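Local structure of biofilm-associated surface protein (Staphylococcus aureus, 7C7U) at residues S244-K247 / A248-W251; N350-R353 / E354-K357. The protein is a cell-wall-anchored surface protein that promotes biofilm formation, probably through amyloid-like self-assembly modulated by its calcium-binding region. All coordinates share one frame; numbering follows the deposited sequence.

In the fold
Both contacts are local turns in loops that link strands of two different antiparallel sheets. Contact 1 follows strand 228-237 and leads into 252-257. Contact 2 lies between strands 323-331 and 359-369. The sheets are thus the same two, but the centres of the contacts are about 52 Å apart and the two do not touch each other. Contact 1 lies far from the chain centre and is partly buried; Gln250 and Trp251 are its buried residues. Contact 2 is a surface contact nearer the middle, with the side chain of Thr356 about 8 Å from a bound calcium ion. Contact 1 adds side-chain amide, water and lysine-tryptophan contacts to a beta-turn. In contact 2 a threonine hydroxyl reinforces a short 3-10 turn.

Contact 1 (S244-K247 / A248-W251); sequences SKTK and ANQW
Thr246 and Asn249 close a tight turn in this continuous loop. The N-H of Asn249 is shared: Asn249 N donates to Thr246 O (3.1 Å) and to Thr246 OG1 (3.3 Å), and both bonds are bent (136°). The hydroxyl can reach this N-H because OG1 sits between the backbone N and the carbonyl carbon (chi1 66°). The two side chains lie side by side and point the same way. A weak second backbone bond runs from Gln250 N to Lys247 O.

The amide of Gln250 adds a further grip. Its chain bends at chi2 (-65°), which folds the amide back toward the start of the turn. Gln250 NE2 donates to Thr246 O at 3.2 Å. The two donors, Asn249 N and Gln250 NE2, approach this oxygen from opposite faces of the carbonyl plane. Gln250 NE2 also lies 2.9 Å from Lys245 O, but the angle is too poor for a hydrogen bond. Gln250 OE1 is held from outside by Tyr243 OH and Leu309 N, so both ends of the buried amide have partners.

Two waters bridge the segments. One accepts from Lys245 N and Gln250 NE2. The other accepts from Thr246 N and Asn249 ND2.

The aliphatic chain of Lys245 makes van der Waals contact. Lys245 CB lies 3.6 Å from Asn249 O. Farther along, the chain crosses the indole of Trp251 obliquely, with Lys245 CE 3.7 Å from Trp251 NE1. Lys245 NZ is held by Asn206 OD1 and, in a salt bridge, by Glu205 OE2. Trp251 NE1 also donates to Glu205 OE2, so that oxygen joins the two side chains.

The backbone angles of Lys247 and Ala248 make Thr246-Asn249 a type I beta-turn, set in the loop that leads into strand 252-257.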
ATOM      1  N   SER A 244      31.707   0.125  26.223  1.00 32.31           N
ATOM      2  CA  SER A 244      33.089  -0.355  26.213  1.00 32.94           C
ATOM      3  C   SER A 244      33.203  -1.466  27.246  1.00 36.45           C
ATOM      4  O   SER A 244      32.934  -1.243  28.429  1.00 36.00           O
ATOM      5  CB  SER A 244      34.082   0.772  26.516  1.00 37.23           C
ATOM      6  OG  SER A 244      35.413   0.282  26.463  1.00 38.39           O
ATOM      7  N   LYS A 245      33.568  -2.658  26.800  1.00 31.83           N
ATOM      8  CA  LYS A 245      33.644  -3.823  27.660  1.00 33.74           C
ATOM      9  C   LYS A 245      34.937  -4.547  27.344  1.00 34.59           C
ATOM     10  O   LYS A 245      35.443  -4.465  26.222  1.00 32.69           O
ATOM     11  CB  LYS A 245      32.448  -4.787  27.435  1.00 31.93           C
ATOM     12  CG  LYS A 245      31.070  -4.153  27.593  1.00 32.66           C
ATOM     13  CD  LYS A 245      30.752  -3.886  29.075  1.00 31.91           C
ATOM     14  CE  LYS A 245      29.552  -2.952  29.211  1.00 33.67           C
ATOM     15  NZ  LYS A 245      29.100  -2.846  30.631  1.00 32.05           N
ATOM     16  N   THR A 246      35.447  -5.284  28.326  1.00 33.83           N
ATOM     17  CA  THR A 246      36.491  -6.246  28.021  1.00 37.79           C
ATOM     18  C   THR A 246      35.955  -7.279  27.029  1.00 38.42           C
ATOM     19  O   THR A 246      34.743  -7.436  26.855  1.00 37.34           O
ATOM     20  CB  THR A 246      36.976  -6.953  29.288  1.00 36.22           C
ATOM     21  OG1 THR A 246      35.920  -7.753  29.828  1.00 36.92           O
ATOM     22  CG2 THR A 246      37.452  -5.942  30.360  1.00 37.56           C
ATOM     23  N   LYS A 247      36.877  -7.996  26.381  1.00 39.35           N
ATOM     24  CA  LYS A 247      36.481  -9.069  25.470  1.00 38.69           C
ATOM     25  C   LYS A 247      35.546 -10.057  26.153  1.00 41.86           C
ATOM     26  O   LYS A 247      34.542 -10.482  25.568  1.00 36.61           O
ATOM     27  CB  LYS A 247      37.718  -9.814  24.958  1.00 41.58           C
ATOM     28  CG  LYS A 247      38.520  -9.104  23.887  1.00 47.53           C
ATOM     29  CD  LYS A 247      39.834  -9.850  23.662  1.00 52.36           C
ATOM     30  CE  LYS A 247      40.714  -9.159  22.641  1.00 57.27           C
ATOM     31  NZ  LYS A 247      40.059  -9.030  21.314  1.00 58.13           N
ATOM     32  N   ALA A 248      35.845 -10.420  27.406  1.00 33.04           N
ATOM     33  CA  ALA A 248      35.048 -11.430  28.098  1.00 33.01           C
ATOM     34  C   ALA A 248      33.672 -10.927  28.515  1.00 34.58           C
ATOM     35  O   ALA A 248      32.770 -11.737  28.725  1.00 37.32           O
ATOM     36  CB  ALA A 248      35.795 -11.942  29.336  1.00 43.15           C
ATOM     37  N   ASN A 249      33.485  -9.624  28.665  1.00 33.43           N
ATOM     38  CA  ASN A 249      32.205  -9.079  29.095  1.00 31.68           C
ATOM     39  C   ASN A 249      31.396  -8.483  27.943  1.00 34.14           C
ATOM     40  O   ASN A 249      30.449  -7.730  28.196  1.00 33.95           O
ATOM     41  CB  ASN A 249      32.423  -8.020  30.170  1.00 33.33           C
ATOM     42  CG  ASN A 249      32.988  -8.612  31.443  1.00 36.74           C
ATOM     43  OD1 ASN A 249      32.891  -9.819  31.667  1.00 39.79           O
ATOM     44  ND2 ASN A 249      33.591  -7.776  32.276  1.00 39.35           N
ATOM     45  N   GLN A 250      31.755  -8.786  26.699  1.00 31.06           N
ATOM     46  CA  GLN A 250      31.018  -8.250  25.556  1.00 34.02           C
ATOM     47  C   GLN A 250      29.550  -8.663  25.589  1.00 31.49           C
ATOM     48  O   GLN A 250      29.198  -9.782  25.974  1.00 31.20           O
ATOM     49  CB  GLN A 250      31.641  -8.711  24.242  1.00 33.00           C
ATOM     50  CG  GLN A 250      32.978  -8.077  23.910  1.00 35.14           C
ATOM     51  CD  GLN A 250      32.911  -6.582  23.656  1.00 34.00           C
ATOM     52  OE1 GLN A 250      32.041  -6.090  22.941  1.00 33.91           O
ATOM     53  NE2 GLN A 250      33.855  -5.845  24.236  1.00 33.18           N
ATOM     54  N   TRP A 251      28.692  -7.739  25.188  1.00 30.35           N
ATOM     55  CA  TRP A 251      27.277  -8.003  25.060  1.00 27.88           C
ATOM     56  C   TRP A 251      26.980  -8.780  23.770  1.00 25.32           C
ATOM     57  O   TRP A 251      27.805  -8.870  22.859  1.00 29.02           O
ATOM     58  CB  TRP A 251      26.497  -6.694  25.053  1.00 26.69           C
ATOM     59  CG  TRP A 251      26.487  -5.948  26.346  1.00 27.39           C
ATOM     60  CD1 TRP A 251      27.057  -6.325  27.549  1.00 28.40           C
ATOM     61  CD2 TRP A 251      25.867  -4.680  26.580  1.00 27.07           C
ATOM     62  NE1 TRP A 251      26.836  -5.345  28.502  1.00 26.50           N
ATOM     63  CE2 TRP A 251      26.119  -4.328  27.934  1.00 27.44           C
ATOM     64  CE3 TRP A 251      25.152  -3.795  25.774  1.00 26.98           C
ATOM     65  CZ2 TRP A 251      25.637  -3.157  28.496  1.00 27.15           C
ATOM     66  CZ3 TRP A 251      24.695  -2.618  26.331  1.00 31.09           C
ATOM     67  CH2 TRP A 251      24.938  -2.311  27.679  1.00 29.00           C
TER
HETATM   68  O   HOH W   1      34.018  -2.885  23.633  1.00 31.07           O
HETATM   69  O   HOH W   2      33.832  -4.810  31.092  1.00 31.36           O

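Contact 2 (N350-R353 / E354-K357); sequences NLIR and ETTK
Thr355 turns its hydroxyl back to Ile352, with OG1 between its own backbone N and carbonyl carbon (chi1 66°). The motif is a short 3-10 turn in the loop before strand 359-369, made of two overlapping type I beta-turns.

Ile352 O takes two hydrogen bonds from Thr355. Thr355 N lies 2.7 Å from Ile352 O, above the carbonyl plane. Thr355 OG1 donates in that plane, and its distance to Ile352 O is a short 2.5 Å. The same hydroxyl accepts from Lys344 N, which ties the turn to the preceding part of the loop. The next bond, Thr356 N to Arg353 O, is longer at 3.2 Å and nearly straight.

The side chains pack round the turn. Ile352 CG2 is 3.7 Å from Thr355 CG2. Leu351 CD1 approaches Thr355 OG1 at 3.9 Å as the two side chains pass in opposite directions.

Two side chains reach beyond the turn. Thr356 OG1 hydrogen-bonds to Leu339 O. Arg353 leads outward, and Arg353 NH2 hydrogen-bonds to Asp391 O, the backbone oxygen of a calcium-site residue.

Glu354 bends back at chi2 (81°), which brings OE1 to a water near Arg353 N. This water accepts from Arg353 N at 2.9 Å and donates to Glu354 OE1 at 2.8 Å.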
ATOM      1  N   ASN A 350      -4.729 -17.856 -13.928  1.00 46.38           N
ATOM      2  CA  ASN A 350      -5.119 -16.673 -13.175  1.00 44.79           C
ATOM      3  C   ASN A 350      -5.457 -17.015 -11.727  1.00 43.94           C
ATOM      4  O   ASN A 350      -6.020 -18.074 -11.433  1.00 41.89           O
ATOM      5  CB  ASN A 350      -6.300 -15.979 -13.848  1.00 42.54           C
ATOM      6  CG  ASN A 350      -5.906 -15.328 -15.140  1.00 46.89           C
ATOM      7  OD1 ASN A 350      -4.797 -14.807 -15.260  1.00 43.27           O
ATOM      8  ND2 ASN A 350      -6.800 -15.362 -16.130  1.00 44.98           N
ATOM      9  N   LEU A 351      -5.088 -16.108 -10.825  1.00 45.33           N
ATOM     10  CA  LEU A 351      -5.329 -16.307  -9.406  1.00 42.45           C
ATOM     11  C   LEU A 351      -6.817 -16.446  -9.094  1.00 38.93           C
ATOM     12  O   LEU A 351      -7.637 -15.612  -9.492  1.00 35.92           O
ATOM     13  CB  LEU A 351      -4.729 -15.138  -8.619  1.00 43.29           C
ATOM     14  CG  LEU A 351      -5.257 -14.972  -7.199  1.00 36.13           C
ATOM     15  CD1 LEU A 351      -4.726 -16.100  -6.344  1.00 40.49           C
ATOM     16  CD2 LEU A 351      -4.845 -13.593  -6.648  1.00 37.37           C
ATOM     17  N   ILE A 352      -7.161 -17.503  -8.364  1.00 37.14           N
ATOM     18  CA  ILE A 352      -8.494 -17.620  -7.779  1.00 37.77           C
ATOM     19  C   ILE A 352      -8.484 -16.820  -6.480  1.00 35.75           C
ATOM     20  O   ILE A 352      -7.920 -17.260  -5.476  1.00 35.68           O
ATOM     21  CB  ILE A 352      -8.885 -19.083  -7.544  1.00 36.94           C
ATOM     22  CG1 ILE A 352      -8.915 -19.836  -8.883  1.00 41.27           C
ATOM     23  CG2 ILE A 352     -10.239 -19.183  -6.809  1.00 35.20           C
ATOM     24  CD1 ILE A 352      -8.988 -21.365  -8.735  1.00 43.11           C
ATOM     25  N   ARG A 353      -9.124 -15.647  -6.505  1.00 34.25           N
ATOM     26  CA  ARG A 353      -8.978 -14.653  -5.441  1.00 36.84           C
ATOM     27  C   ARG A 353      -9.418 -15.195  -4.084  1.00 39.44           C
ATOM     28  O   ARG A 353      -8.873 -14.802  -3.041  1.00 34.11           O
ATOM     29  CB  ARG A 353      -9.798 -13.426  -5.829  1.00 40.85           C
ATOM     30  CG  ARG A 353      -9.349 -12.819  -7.158  1.00 38.62           C
ATOM     31  CD  ARG A 353     -10.099 -11.549  -7.494  1.00 43.42           C
ATOM     32  NE  ARG A 353     -10.315 -10.673  -6.359  1.00 45.85           N
ATOM     33  CZ  ARG A 353     -11.511 -10.367  -5.866  1.00 44.48           C
ATOM     34  NH1 ARG A 353     -12.611 -10.871  -6.399  1.00 38.66           N
ATOM     35  NH2 ARG A 353     -11.606  -9.534  -4.846  1.00 42.19           N
ATOM     36  N   GLU A 354     -10.398 -16.098  -4.088  1.00 35.09           N
ATOM     37  CA  GLU A 354     -10.862 -16.767  -2.882  1.00 36.83           C
ATOM     38  C   GLU A 354      -9.785 -17.624  -2.235  1.00 33.25           C
ATOM     39  O   GLU A 354      -9.944 -18.026  -1.073  1.00 39.52           O
ATOM     40  CB  GLU A 354     -12.076 -17.654  -3.236  1.00 34.02           C
ATOM     41  CG  GLU A 354     -13.350 -16.879  -3.542  1.00 36.40           C
ATOM     42  CD  GLU A 354     -13.424 -16.331  -4.968  1.00 36.96           C
ATOM     43  OE1 GLU A 354     -12.446 -16.498  -5.749  1.00 34.91           O
ATOM     44  OE2 GLU A 354     -14.485 -15.741  -5.306  1.00 39.29           O
ATOM     45  N   THR A 355      -8.714 -17.955  -2.960  1.00 34.47           N
ATOM     46  CA  THR A 355      -7.655 -18.784  -2.402  1.00 38.70           C
ATOM     47  C   THR A 355      -6.468 -17.982  -1.865  1.00 37.08           C
ATOM     48  O   THR A 355      -5.473 -18.588  -1.468  1.00 37.41           O
ATOM     49  CB  THR A 355      -7.145 -19.795  -3.428  1.00 37.46           C
ATOM     50  OG1 THR A 355      -6.503 -19.112  -4.510  1.00 39.53           O
ATOM     51  CG2 THR A 355      -8.309 -20.658  -3.969  1.00 39.64           C
ATOM     52  N   THR A 356      -6.521 -16.657  -1.872  1.00 36.71           N
ATOM     53  CA  THR A 356      -5.410 -15.884  -1.324  1.00 38.99           C
ATOM     54  C   THR A 356      -5.798 -15.265   0.018  1.00 37.74           C
ATOM     55  O   THR A 356      -6.978 -15.173   0.370  1.00 35.74           O
ATOM     56  CB  THR A 356      -4.924 -14.804  -2.309  1.00 35.71           C
ATOM     57  OG1 THR A 356      -3.627 -14.356  -1.904  1.00 43.37           O
ATOM     58  CG2 THR A 356      -5.852 -13.590  -2.350  1.00 36.66           C
ATOM     59  N   LYS A 357      -4.781 -14.895   0.801  1.00 39.69           N
ATOM     60  CA  LYS A 357      -5.013 -14.216   2.070  1.00 35.33           C
ATOM     61  C   LYS A 357      -5.210 -12.719   1.849  1.00 32.75           C
ATOM     62  O   LYS A 357      -4.536 -12.105   1.019  1.00 37.79           O
ATOM     63  CB  LYS A 357      -3.846 -14.462   3.034  1.00 40.33           C
ATOM     64  CG  LYS A 357      -3.693 -15.902   3.527  1.00 39.47           C
ATOM     65  CD  LYS A 357      -2.628 -15.981   4.635  1.00 50.30           C
ATOM     66  CE  LYS A 357      -2.278 -17.427   4.992  1.00 57.15           C
ATOM     67  NZ  LYS A 357      -1.122 -17.932   4.188  1.00 55.98           N
TER
HETATM   68  O   HOH W   3     -11.455 -15.736  -8.233  1.00 36.96           O